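Local coordinates for protein terminal oxygenase component of carbazole 1,9a-dioxygenase (Sphingomonas, PDB 3GKQ) that serves as the Rieske-type terminal oxygenase of carbazole 1,9a-dioxygenase, probably passing electrons from its [2Fe-2S] cluster to a mononuclear iron for dioxygenation of the aromatic substrate, at residues A[166-171]-A[330-335]; A[170-175]-A[340-345]; A[178-181]-A[185-188]; A[295-300]-A[336-341]. All coordinates share one frame; numbering follows the deposited sequence.

Contact 1: A[166-171]-A[330-335]. With FE2 (Fe (II) ion), chain G.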
loop_
_atom_site.group_PDB
_atom_site.type_symbol
_atom_site.label_atom_id
_atom_site.label_comp_id
_atom_site.label_asym_id
_atom_site.label_seq_id
_atom_site.Cartn_x
_atom_site.Cartn_y
_atom_site.Cartn_z
ATOM N N GLN A 166 -3.587 29.971 -7.192
ATOM C CA GLN A 166 -2.851 29.011 -6.381
ATOM C C GLN A 166 -3.287 27.607 -6.790
ATOM O O GLN A 166 -4.334 27.430 -7.418
ATOM C CB GLN A 166 -3.150 29.216 -4.889
ATOM C CG GLN A 166 -4.630 29.081 -4.521
ATOM C CD GLN A 166 -4.870 29.053 -3.013
ATOM O OE1 GLN A 166 -4.105 29.625 -2.240
ATOM N NE2 GLN A 166 -5.949 28.398 -2.596
ATOM N N HIS A 167 -2.484 26.610 -6.440
ATOM C CA HIS A 167 -2.831 25.233 -6.759
ATOM C C HIS A 167 -2.492 24.300 -5.606
ATOM O O HIS A 167 -1.684 24.634 -4.738
ATOM C CB HIS A 167 -2.136 24.779 -8.053
ATOM C CG HIS A 167 -0.647 24.941 -8.045
ATOM N ND1 HIS A 167 0.189 24.154 -7.279
ATOM C CD2 HIS A 167 0.160 25.783 -8.735
ATOM C CE1 HIS A 167 1.444 24.504 -7.499
ATOM N NE2 HIS A 167 1.453 25.490 -8.379
ATOM N N ARG A 168 -3.142 23.140 -5.592
ATOM C CA ARG A 168 -2.924 22.139 -4.555
ATOM C C ARG A 168 -3.219 20.781 -5.175
ATOM O O ARG A 168 -4.003 20.683 -6.121
ATOM C CB ARG A 168 -3.875 22.366 -3.372
ATOM C CG ARG A 168 -5.308 21.898 -3.631
ATOM C CD ARG A 168 -6.261 22.244 -2.480
ATOM N NE ARG A 168 -6.768 23.613 -2.573
ATOM C CZ ARG A 168 -7.644 24.154 -1.726
ATOM N NH1 ARG A 168 -8.120 23.445 -0.707
ATOM N NH2 ARG A 168 -8.055 25.404 -1.906
ATOM N N VAL A 169 -2.593 19.736 -4.653
ATOM C CA VAL A 169 -2.845 18.407 -5.175
ATOM C C VAL A 169 -4.025 17.848 -4.395
ATOM O O VAL A 169 -4.077 17.960 -3.172
ATOM C CB VAL A 169 -1.617 17.493 -5.006
ATOM C CG1 VAL A 169 -0.428 18.077 -5.761
ATOM C CG2 VAL A 169 -1.278 17.354 -3.543
ATOM N N VAL A 170 -4.991 17.279 -5.106
ATOM C CA VAL A 170 -6.167 16.706 -4.467
ATOM C C VAL A 170 -6.153 15.186 -4.642
ATOM O O VAL A 170 -5.858 14.685 -5.732
ATOM C CB VAL A 170 -7.457 17.290 -5.079
ATOM C CG1 VAL A 170 -8.686 16.616 -4.471
ATOM C CG2 VAL A 170 -7.501 18.794 -4.836
ATOM N N ASP A 171 -6.473 14.462 -3.571
ATOM C CA ASP A 171 -6.484 13.003 -3.608
ATOM C C ASP A 171 -7.730 12.421 -4.261
ATOM O O ASP A 171 -8.489 11.688 -3.632
ATOM C CB ASP A 171 -6.346 12.424 -2.197
ATOM C CG ASP A 171 -5.047 12.820 -1.530
ATOM O OD1 ASP A 171 -3.984 12.735 -2.183
ATOM O OD2 ASP A 171 -5.088 13.209 -0.344
ATOM N N PHE A 330 -14.072 29.173 1.046
ATOM C CA PHE A 330 -15.243 28.696 0.326
ATOM C C PHE A 330 -15.010 27.340 -0.354
ATOM O O PHE A 330 -15.826 26.428 -0.222
ATOM C CB PHE A 330 -15.655 29.720 -0.732
ATOM C CG PHE A 330 -16.953 29.397 -1.422
ATOM C CD1 PHE A 330 -18.168 29.759 -0.851
ATOM C CD2 PHE A 330 -16.959 28.745 -2.652
ATOM C CE1 PHE A 330 -19.374 29.478 -1.493
ATOM C CE2 PHE A 330 -18.155 28.458 -3.304
ATOM C CZ PHE A 330 -19.371 28.831 -2.722
ATOM N N ASN A 331 -13.902 27.205 -1.078
ATOM C CA ASN A 331 -13.630 25.958 -1.791
ATOM C C ASN A 331 -13.070 24.778 -1.003
ATOM O O ASN A 331 -13.120 23.647 -1.488
ATOM C CB ASN A 331 -12.734 26.228 -3.004
ATOM C CG ASN A 331 -13.441 27.039 -4.074
ATOM O OD1 ASN A 331 -13.014 28.141 -4.415
ATOM N ND2 ASN A 331 -14.535 26.498 -4.603
ATOM N N ASP A 332 -12.538 25.009 0.193
ATOM C CA ASP A 332 -12.009 23.889 0.965
ATOM C C ASP A 332 -13.074 22.806 1.137
ATOM O O ASP A 332 -12.755 21.619 1.189
ATOM C CB ASP A 332 -11.506 24.347 2.337
ATOM C CG ASP A 332 -10.129 24.994 2.271
ATOM O OD1 ASP A 332 -9.516 25.005 1.179
ATOM O OD2 ASP A 332 -9.657 25.489 3.315
ATOM N N ASP A 333 -14.339 23.217 1.207
ATOM C CA ASP A 333 -15.444 22.270 1.367
ATOM C C ASP A 333 -15.675 21.403 0.128
ATOM O O ASP A 333 -16.247 20.317 0.229
ATOM C CB ASP A 333 -16.748 23.006 1.708
ATOM C CG ASP A 333 -16.749 23.577 3.123
ATOM O OD1 ASP A 333 -16.333 22.867 4.060
ATOM O OD2 ASP A 333 -17.178 24.735 3.300
ATOM N N ASP A 334 -15.245 21.881 -1.037
ATOM C CA ASP A 334 -15.418 21.120 -2.271
ATOM C C ASP A 334 -14.493 19.890 -2.279
ATOM O O ASP A 334 -14.789 18.877 -2.915
ATOM C CB ASP A 334 -15.144 22.009 -3.499
ATOM C CG ASP A 334 -16.340 22.901 -3.874
ATOM O OD1 ASP A 334 -17.465 22.380 -3.990
ATOM O OD2 ASP A 334 -16.166 24.124 -4.070
ATOM N N ILE A 335 -13.385 19.976 -1.549
ATOM C CA ILE A 335 -12.420 18.881 -1.481
ATOM C C ILE A 335 -13.003 17.598 -0.889
ATOM O O ILE A 335 -12.796 16.512 -1.445
ATOM C CB ILE A 335 -11.180 19.290 -0.662
ATOM C CG1 ILE A 335 -10.660 20.646 -1.151
ATOM C CG2 ILE A 335 -10.090 18.236 -0.800
ATOM C CD1 ILE A 335 -10.359 20.704 -2.635
HETATM FE FE FE2 G . -18.199 24.301 -4.862
HETATM O O HOH W 1 -18.491 26.003 -5.926
HETATM O O HOH W 2 -17.270 23.615 -6.930
#
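Arg168 and Asp332 meet at about a right angle, the guanidinium and carboxylate planes standing 81° apart, and a single oxygen makes the salt bridge. Asp332 OD1 lies at the edge of the guanidinium, close to its plane, and takes a fairly straight hydrogen bond from Arg168 NH1 at 2.8 Å (161°). A second, weak bond reaches the same oxygen from Arg168 NH2 at 3.4 Å. On the carboxylate the NH1 approach is from the anti side and tilted out of the plane, so this is a one-oxygen grip and not a paired, coplanar bridge. The arginine leaves the strand with CG between its backbone N and carbonyl carbon (chi1 77°) and bends again at chi3, which carries its tip across to the helix; NH2 is also bonded to Gln299 on the neighbouring strand. Strand 161-170 is an outermost strand, within the chain, of the antiparallel sheet in the catalytic domain of this Rieske oxygenase, a Bet v 1-like fold, and helix 332-346 packs across it. Ile335 is the apolar part of the contact: its CG1 lies 3.8 Å from Arg168 NH1, and its CD1 meets Val170 CG2 at 4.1 Å. One residue back, on a side of the helix turned from the strand, Asp334 chelates the iron(II) through OD1 and OD2, each at 2.2 Å. Asn331 ND2 donates to Asp334 OD2 at 2.9 Å, nearly in line with the C-O bond, and so helps fix the rotation of this ligand; His186 and His190 complete the protein ligands.

Contact 2: A[170-175]-A[340-345]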
loop_
_atom_site.group_PDB
_atom_site.type_symbol
_atom_site.label_atom_id
_atom_site.label_comp_id
_atom_site.label_asym_id
_atom_site.label_seq_id
_atom_site.Cartn_x
_atom_site.Cartn_y
_atom_site.Cartn_z
ATOM N N VAL A 170 -4.991 17.279 -5.106
ATOM C CA VAL A 170 -6.167 16.706 -4.467
ATOM C C VAL A 170 -6.153 15.186 -4.642
ATOM O O VAL A 170 -5.858 14.685 -5.732
ATOM C CB VAL A 170 -7.457 17.290 -5.079
ATOM C CG1 VAL A 170 -8.686 16.616 -4.471
ATOM C CG2 VAL A 170 -7.501 18.794 -4.836
ATOM N N ASP A 171 -6.473 14.462 -3.571
ATOM C CA ASP A 171 -6.484 13.003 -3.608
ATOM C C ASP A 171 -7.730 12.421 -4.261
ATOM O O ASP A 171 -8.489 11.688 -3.632
ATOM C CB ASP A 171 -6.346 12.424 -2.197
ATOM C CG ASP A 171 -5.047 12.820 -1.530
ATOM O OD1 ASP A 171 -3.984 12.735 -2.183
ATOM O OD2 ASP A 171 -5.088 13.209 -0.344
ATOM N N ALA A 172 -7.941 12.752 -5.525
ATOM C CA ALA A 172 -9.083 12.228 -6.253
ATOM C C ALA A 172 -8.818 12.361 -7.739
ATOM O O ALA A 172 -7.979 13.162 -8.163
ATOM C CB ALA A 172 -10.356 12.994 -5.880
ATOM N N ASN A 173 -9.529 11.558 -8.521
ATOM C CA ASN A 173 -9.413 11.600 -9.966
ATOM C C ASN A 173 -9.866 12.986 -10.417
ATOM O O ASN A 173 -10.745 13.591 -9.790
ATOM C CB ASN A 173 -10.303 10.528 -10.595
ATOM C CG ASN A 173 -10.229 10.533 -12.101
ATOM O OD1 ASN A 173 -11.078 11.113 -12.773
ATOM N ND2 ASN A 173 -9.193 9.897 -12.642
ATOM N N TRP A 174 -9.277 13.482 -11.501
ATOM C CA TRP A 174 -9.608 14.806 -12.008
ATOM C C TRP A 174 -11.095 15.001 -12.303
ATOM O O TRP A 174 -11.622 16.099 -12.138
ATOM C CB TRP A 174 -8.799 15.111 -13.274
ATOM C CG TRP A 174 -9.242 14.334 -14.478
ATOM C CD1 TRP A 174 -8.928 13.039 -14.786
ATOM C CD2 TRP A 174 -10.106 14.799 -15.521
ATOM N NE1 TRP A 174 -9.544 12.670 -15.958
ATOM C CE2 TRP A 174 -10.274 13.729 -16.430
ATOM C CE3 TRP A 174 -10.755 16.015 -15.775
ATOM C CZ2 TRP A 174 -11.070 13.840 -17.578
ATOM C CZ3 TRP A 174 -11.552 16.124 -16.921
ATOM C CH2 TRP A 174 -11.699 15.039 -17.805
ATOM N N ARG A 175 -11.775 13.942 -12.730
ATOM C CA ARG A 175 -13.196 14.053 -13.045
ATOM C C ARG A 175 -14.046 14.405 -11.825
ATOM O O ARG A 175 -15.082 15.051 -11.960
ATOM C CB ARG A 175 -13.696 12.761 -13.702
ATOM C CG ARG A 175 -13.067 12.518 -15.080
ATOM C CD ARG A 175 -13.371 11.125 -15.619
ATOM N NE ARG A 175 -12.839 10.077 -14.750
ATOM C CZ ARG A 175 -13.036 8.775 -14.938
ATOM N NH1 ARG A 175 -13.752 8.349 -15.970
ATOM N NH2 ARG A 175 -12.534 7.896 -14.085
ATOM N N SER A 340 -14.936 12.055 -1.211
ATOM C CA SER A 340 -15.987 11.116 -0.842
ATOM C C SER A 340 -16.610 10.446 -2.054
ATOM O O SER A 340 -17.059 9.302 -1.965
ATOM C CB SER A 340 -17.071 11.805 -0.008
ATOM O OG SER A 340 -17.797 10.830 0.731
ATOM N N MET A 341 -16.652 11.146 -3.186
ATOM C CA MET A 341 -17.203 10.550 -4.403
ATOM C C MET A 341 -16.185 9.604 -5.039
ATOM O O MET A 341 -16.557 8.616 -5.665
ATOM C CB MET A 341 -17.547 11.612 -5.454
ATOM C CG MET A 341 -18.817 12.396 -5.210
ATOM S SD MET A 341 -19.338 13.224 -6.718
ATOM C CE MET A 341 -18.071 14.472 -6.867
ATOM N N GLU A 342 -14.906 9.932 -4.877
ATOM C CA GLU A 342 -13.801 9.173 -5.467
ATOM C C GLU A 342 -13.956 7.650 -5.505
ATOM O O GLU A 342 -14.019 7.066 -6.586
ATOM C CB GLU A 342 -12.477 9.574 -4.787
ATOM C CG GLU A 342 -11.232 8.754 -5.188
ATOM C CD GLU A 342 -10.873 8.843 -6.672
ATOM O OE1 GLU A 342 -11.397 9.728 -7.388
ATOM O OE2 GLU A 342 -10.040 8.028 -7.122
ATOM N N PRO A 343 -14.051 6.988 -4.338
ATOM C CA PRO A 343 -14.190 5.526 -4.381
ATOM C C PRO A 343 -15.402 4.988 -5.140
ATOM O O PRO A 343 -15.339 3.908 -5.727
ATOM C CB PRO A 343 -14.193 5.129 -2.901
ATOM C CG PRO A 343 -14.744 6.355 -2.213
ATOM C CD PRO A 343 -14.076 7.486 -2.948
ATOM N N PHE A 344 -16.500 5.735 -5.139
ATOM C CA PHE A 344 -17.707 5.302 -5.831
ATOM C C PHE A 344 -17.484 5.252 -7.340
ATOM O O PHE A 344 -18.038 4.395 -8.026
ATOM C CB PHE A 344 -18.862 6.258 -5.513
ATOM C CG PHE A 344 -20.212 5.783 -5.994
ATOM C CD1 PHE A 344 -20.721 4.554 -5.586
ATOM C CD2 PHE A 344 -21.006 6.602 -6.795
ATOM C CE1 PHE A 344 -22.007 4.147 -5.964
ATOM C CE2 PHE A 344 -22.290 6.209 -7.181
ATOM C CZ PHE A 344 -22.794 4.984 -6.764
ATOM N N TYR A 345 -16.660 6.162 -7.851
ATOM C CA TYR A 345 -16.389 6.228 -9.284
ATOM C C TYR A 345 -15.048 5.632 -9.725
ATOM O O TYR A 345 -14.851 5.373 -10.907
ATOM C CB TYR A 345 -16.470 7.687 -9.763
ATOM C CG TYR A 345 -17.866 8.270 -9.709
ATOM C CD1 TYR A 345 -18.765 8.064 -10.754
ATOM C CD2 TYR A 345 -18.308 8.977 -8.591
ATOM C CE1 TYR A 345 -20.071 8.542 -10.690
ATOM C CE2 TYR A 345 -19.621 9.465 -8.514
ATOM C CZ TYR A 345 -20.492 9.238 -9.568
ATOM O OH TYR A 345 -21.789 9.690 -9.507
HETATM O O HOH W 3 -14.100 5.497 -13.500
#
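Glu342 reaches from helix 332-346 to the backbone of the loop at Ala172 and Asn173. Just before it, Ser340 and Met341 turn to the second subunit, where Ser340 OG bonds Asp81 of that subunit and Met341 packs on its Val77. The side chain of Glu342 starts with CG anti to the backbone N (chi1 174°) and bends at chi2, which brings OE1 over the loop. There it accepts an almost linear bond from Asn173 N at 2.8 Å (177°), the donor standing well above the carboxylate plane, while Ala172 CB rests 3.7 Å from Glu342 OE1. This N-H belongs to the N-cap residue of helix 174-181: Asn173 OD1 in turn accepts from Arg175 N at 2.9 Å, the capping bond, and from Arg175 NE at 2.8 Å, the two donors coming from opposite faces of the amide plane. Shortening the side chain to an alanine here would probably leave Asn173 N without its acceptor and let the loop ahead of the cap shift. Farther along, past the kink at Pro343 and Phe344, Tyr345 O receives a bond from a water at 2.7 Å, and the same water accepts from Arg175 NH2.

Contact 3: A[178-181]-A[185-188]. With FE2 (Fe (II) ion), chain G.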
loop_
_atom_site.group_PDB
_atom_site.type_symbol
_atom_site.label_atom_id
_atom_site.label_comp_id
_atom_site.label_asym_id
_atom_site.label_seq_id
_atom_site.Cartn_x
_atom_site.Cartn_y
_atom_site.Cartn_z
ATOM N N VAL A 178 -14.043 18.144 -11.782
ATOM C CA VAL A 178 -14.910 18.758 -12.785
ATOM C C VAL A 178 -16.375 18.511 -12.450
ATOM O O VAL A 178 -17.200 19.417 -12.552
ATOM C CB VAL A 178 -14.626 18.203 -14.202
ATOM C CG1 VAL A 178 -15.294 19.086 -15.250
ATOM C CG2 VAL A 178 -13.139 18.149 -14.450
ATOM N N GLU A 179 -16.698 17.281 -12.055
ATOM C CA GLU A 179 -18.067 16.934 -11.691
ATOM C C GLU A 179 -18.521 17.883 -10.573
ATOM O O GLU A 179 -19.570 18.521 -10.676
ATOM C CB GLU A 179 -18.142 15.479 -11.199
ATOM C CG GLU A 179 -17.882 14.380 -12.256
ATOM C CD GLU A 179 -19.119 14.022 -13.077
ATOM O OE1 GLU A 179 -20.214 13.927 -12.486
ATOM O OE2 GLU A 179 -18.996 13.821 -14.308
ATOM N N ASN A 180 -17.721 17.977 -9.513
ATOM C CA ASN A 180 -18.033 18.848 -8.376
ATOM C C ASN A 180 -18.100 20.326 -8.786
ATOM O O ASN A 180 -19.000 21.054 -8.370
ATOM C CB ASN A 180 -16.982 18.646 -7.273
ATOM C CG ASN A 180 -17.045 19.711 -6.180
ATOM O OD1 ASN A 180 -16.112 20.502 -6.016
ATOM N ND2 ASN A 180 -18.132 19.723 -5.420
ATOM N N GLY A 181 -17.153 20.760 -9.611
ATOM C CA GLY A 181 -17.137 22.147 -10.045
ATOM C C GLY A 181 -18.359 22.603 -10.833
ATOM O O GLY A 181 -18.909 23.671 -10.567
ATOM N N GLY A 185 -26.390 21.894 -7.667
ATOM C CA GLY A 185 -26.993 21.645 -6.374
ATOM C C GLY A 185 -25.963 21.501 -5.276
ATOM O O GLY A 185 -26.314 21.303 -4.108
ATOM N N HIS A 186 -24.687 21.623 -5.623
ATOM C CA HIS A 186 -23.668 21.449 -4.604
ATOM C C HIS A 186 -23.476 22.623 -3.655
ATOM O O HIS A 186 -22.816 22.468 -2.636
ATOM C CB HIS A 186 -22.321 21.020 -5.235
ATOM C CG HIS A 186 -21.337 22.134 -5.457
ATOM N ND1 HIS A 186 -21.318 22.896 -6.606
ATOM C CD2 HIS A 186 -20.284 22.556 -4.711
ATOM C CE1 HIS A 186 -20.294 23.734 -6.560
ATOM N NE2 HIS A 186 -19.649 23.548 -5.421
ATOM N N VAL A 187 -24.064 23.780 -3.957
ATOM C CA VAL A 187 -23.901 24.941 -3.077
ATOM C C VAL A 187 -24.307 24.634 -1.629
ATOM O O VAL A 187 -23.925 25.351 -0.706
ATOM C CB VAL A 187 -24.703 26.179 -3.586
ATOM C CG1 VAL A 187 -24.146 26.640 -4.924
ATOM C CG2 VAL A 187 -26.173 25.852 -3.709
ATOM N N PHE A 188 -25.071 23.561 -1.443
ATOM C CA PHE A 188 -25.515 23.129 -0.119
ATOM C C PHE A 188 -24.304 22.917 0.798
ATOM O O PHE A 188 -24.356 23.231 1.993
ATOM C CB PHE A 188 -26.310 21.822 -0.246
ATOM C CG PHE A 188 -26.954 21.360 1.037
ATOM C CD1 PHE A 188 -28.098 21.988 1.526
ATOM C CD2 PHE A 188 -26.433 20.278 1.744
ATOM C CE1 PHE A 188 -28.716 21.545 2.705
ATOM C CE2 PHE A 188 -27.041 19.825 2.923
ATOM C CZ PHE A 188 -28.188 20.461 3.403
HETATM FE FE FE2 G . -18.199 24.301 -4.862
HETATM O O HOH W 2 -17.270 23.615 -6.930
HETATM O O HOH W 1 -18.491 26.003 -5.926
#
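The imidazole of His186 has the backbone carbonyl of Asn180 over one face, Asn180 O lying 3.4 Å above the ring plane and offset toward the rim near ND1. That approach is from above the ring, and ND1 directs its own hydrogen bond to Asp183 O instead. On the same face, farther round toward CD2, the side-chain amide of Asn180 crosses the imidazole at about a right angle, with planes 66° apart, and Asn180 ND2 comes within 3.6 Å of His186 CD2. Asn180 CG is anti to its backbone N (chi1 168°), a setting that sends the amide past the ring to other partners: ND2 donates to Asp334 OD1 and to Tyr95 OH of the second subunit. At the ring's far edge His186 NE2 binds the iron(II), modelled at 1.7 Å, shorter than is usual for an Fe-N bond, so the exact length is doubtful. With His190 and Asp334 it makes the two-histidine, one-carboxylate facial triad of mononuclear non-haem iron oxygenases, and two waters also bind the iron. The bond from ND1 to a carbonyl would hold the imidazole's rotation and probably make NE2 a stronger donor to the metal, while Asn180 places the iron's second shell against the Rieske domain of the second subunit, consistent with electrons crossing between subunits here, as in related Rieske oxygenases.

Contact 4: A[295-300]-A[336-341]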
loop_
_atom_site.group_PDB
_atom_site.type_symbol
_atom_site.label_atom_id
_atom_site.label_comp_id
_atom_site.label_asym_id
_atom_site.label_seq_id
_atom_site.Cartn_x
_atom_site.Cartn_y
_atom_site.Cartn_z
ATOM N N HIS A 295 -5.232 14.926 -8.796
ATOM C CA HIS A 295 -5.293 16.002 -9.767
ATOM C C HIS A 295 -4.783 17.281 -9.135
ATOM O O HIS A 295 -4.770 17.431 -7.907
ATOM C CB HIS A 295 -6.708 16.204 -10.351
ATOM C CG HIS A 295 -7.729 16.710 -9.377
ATOM N ND1 HIS A 295 -8.438 15.876 -8.538
ATOM C CD2 HIS A 295 -8.220 17.957 -9.169
ATOM C CE1 HIS A 295 -9.327 16.583 -7.862
ATOM N NE2 HIS A 295 -9.216 17.849 -8.228
ATOM N N LEU A 296 -4.323 18.187 -9.984
ATOM C CA LEU A 296 -3.819 19.471 -9.537
ATOM C C LEU A 296 -5.005 20.430 -9.625
ATOM O O LEU A 296 -5.507 20.711 -10.710
ATOM C CB LEU A 296 -2.683 19.925 -10.459
ATOM C CG LEU A 296 -1.830 21.156 -10.132
ATOM C CD1 LEU A 296 -2.655 22.409 -10.307
ATOM C CD2 LEU A 296 -1.276 21.043 -8.713
ATOM N N TYR A 297 -5.467 20.899 -8.473
ATOM C CA TYR A 297 -6.587 21.831 -8.417
ATOM C C TYR A 297 -6.008 23.243 -8.481
ATOM O O TYR A 297 -5.404 23.722 -7.523
ATOM C CB TYR A 297 -7.375 21.602 -7.122
ATOM C CG TYR A 297 -8.483 22.597 -6.847
ATOM C CD1 TYR A 297 -9.312 23.053 -7.872
ATOM C CD2 TYR A 297 -8.728 23.050 -5.548
ATOM C CE1 TYR A 297 -10.362 23.934 -7.615
ATOM C CE2 TYR A 297 -9.779 23.933 -5.275
ATOM C CZ TYR A 297 -10.591 24.368 -6.315
ATOM O OH TYR A 297 -11.644 25.217 -6.056
ATOM N N LEU A 298 -6.179 23.885 -9.633
ATOM C CA LEU A 298 -5.666 25.231 -9.888
ATOM C C LEU A 298 -6.812 26.238 -9.786
ATOM O O LEU A 298 -7.794 26.138 -10.522
ATOM C CB LEU A 298 -5.072 25.287 -11.297
ATOM C CG LEU A 298 -3.795 26.069 -11.628
ATOM C CD1 LEU A 298 -3.962 26.672 -13.016
ATOM C CD2 LEU A 298 -3.518 27.162 -10.613
ATOM N N GLN A 299 -6.679 27.207 -8.886
ATOM C CA GLN A 299 -7.707 28.228 -8.684
ATOM C C GLN A 299 -7.193 29.593 -9.113
ATOM O O GLN A 299 -6.270 30.120 -8.500
ATOM C CB GLN A 299 -8.086 28.309 -7.208
ATOM C CG GLN A 299 -8.691 27.057 -6.632
ATOM C CD GLN A 299 -8.734 27.097 -5.122
ATOM O OE1 GLN A 299 -7.704 26.972 -4.456
ATOM N NE2 GLN A 299 -9.929 27.287 -4.569
ATOM N N MET A 300 -7.791 30.166 -10.153
ATOM C CA MET A 300 -7.371 31.476 -10.637
ATOM C C MET A 300 -8.483 32.503 -10.456
ATOM O O MET A 300 -9.659 32.208 -10.682
ATOM C CB MET A 300 -7.006 31.425 -12.127
ATOM C CG MET A 300 -6.076 30.287 -12.542
ATOM S SD MET A 300 -4.552 30.213 -11.610
ATOM C CE MET A 300 -3.695 31.669 -12.244
ATOM N N LEU A 336 -13.726 17.716 0.227
ATOM C CA LEU A 336 -14.340 16.551 0.868
ATOM C C LEU A 336 -15.253 15.881 -0.143
ATOM O O LEU A 336 -15.281 14.655 -0.265
ATOM C CB LEU A 336 -15.192 16.962 2.084
ATOM C CG LEU A 336 -15.587 15.915 3.148
ATOM C CD1 LEU A 336 -16.871 16.360 3.848
ATOM C CD2 LEU A 336 -15.801 14.548 2.536
ATOM N N ALA A 337 -16.019 16.695 -0.861
ATOM C CA ALA A 337 -16.944 16.173 -1.853
ATOM C C ALA A 337 -16.220 15.307 -2.886
ATOM O O ALA A 337 -16.675 14.213 -3.217
ATOM C CB ALA A 337 -17.674 17.326 -2.541
ATOM N N ARG A 338 -15.092 15.799 -3.391
ATOM C CA ARG A 338 -14.325 15.055 -4.389
ATOM C C ARG A 338 -13.764 13.759 -3.815
ATOM O O ARG A 338 -13.802 12.721 -4.466
ATOM C CB ARG A 338 -13.181 15.915 -4.930
ATOM C CG ARG A 338 -13.654 17.191 -5.587
ATOM C CD ARG A 338 -12.487 17.997 -6.132
ATOM N NE ARG A 338 -12.897 19.368 -6.406
ATOM C CZ ARG A 338 -12.059 20.368 -6.641
ATOM N NH1 ARG A 338 -10.747 20.154 -6.647
ATOM N NH2 ARG A 338 -12.538 21.592 -6.831
ATOM N N ARG A 339 -13.247 13.820 -2.594
ATOM C CA ARG A 339 -12.689 12.636 -1.959
ATOM C C ARG A 339 -13.748 11.600 -1.606
ATOM O O ARG A 339 -13.498 10.396 -1.702
ATOM C CB ARG A 339 -11.909 13.028 -0.704
ATOM C CG ARG A 339 -10.778 13.997 -0.996
ATOM C CD ARG A 339 -9.931 14.276 0.235
ATOM N NE ARG A 339 -9.224 13.083 0.684
ATOM C CZ ARG A 339 -8.152 13.104 1.467
ATOM N NH1 ARG A 339 -7.658 14.262 1.887
ATOM N NH2 ARG A 339 -7.569 11.968 1.827
ATOM N N SER A 340 -14.936 12.055 -1.211
ATOM C CA SER A 340 -15.987 11.116 -0.842
ATOM C C SER A 340 -16.610 10.446 -2.054
ATOM O O SER A 340 -17.059 9.302 -1.965
ATOM C CB SER A 340 -17.071 11.805 -0.008
ATOM O OG SER A 340 -17.797 10.830 0.731
ATOM N N MET A 341 -16.652 11.146 -3.186
ATOM C CA MET A 341 -17.203 10.550 -4.403
ATOM C C MET A 341 -16.185 9.604 -5.039
ATOM O O MET A 341 -16.557 8.616 -5.665
ATOM C CB MET A 341 -17.547 11.612 -5.454
ATOM C CG MET A 341 -18.817 12.396 -5.210
ATOM S SD MET A 341 -19.338 13.224 -6.718
ATOM C CE MET A 341 -18.071 14.472 -6.867
#
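Arg338 threads its side chain from helix 332-346 to the sheet, where it ends between His295 and Tyr297. From CB the chain runs extended through CG to NE, with CG anti to the carbonyl carbon (chi1 -60°), and this straight course gives it the length to reach the strand. Its CD is the first atom to touch, lying in the plane of the His295 ring at the edge, 3.9 Å from His295 CE1. NE turns aside to a weak bond with Asn180 OD1 on helix 174-181. CZ then stands over the face of the Tyr297 ring, 4.0 Å from its centroid and 10° off the normal, a cation-pi contact in which the guanidinium is upright on the ring, with the planes 89° apart. This is how helix 332-346 of the Bet v 1-like catalytic domain is fastened to strand 294-304, through a buried charge set edge-on against an aromatic face of the sheet. At the tip, NH1 sits 3.3 Å from Tyr297 CG and gives a weak hydrogen bond to His295 NE2 at 3.2 Å; His295 ND1 is held by Ala172 O. NH2 reaches the outer half of the ring, 3.3 Å from Tyr297 CE1. A leucine in place of Tyr297 would probably deprive the guanidinium of its aromatic face and leave Glu285 without the hydroxyl that bonds to it. Gln299 CG covers the opposite face of the tyrosine, 3.3 Å above its plane.

Overall arrangement
From the N-terminal side, strand 161-170 opens contact 1, and the loop after it opens contact 2; both close far along the chain on helix 332-346, spanning most of the catalytic domain. Contact 3 closes first, a short turn at the end of helix 174-181 nested inside both long loops. Contact 4 opens later, on strand 294-304, and ends on the same helix: it follows contact 3 in series, crosses contact 1, and ends on the same stretch as contact 2. Backbone bonds between strands 161-170 and 294-304 join contacts 1 and 4, while the iron joins contacts 1 and 3. Together they tie sheet, two helices and metal site, with the second subunit alongside.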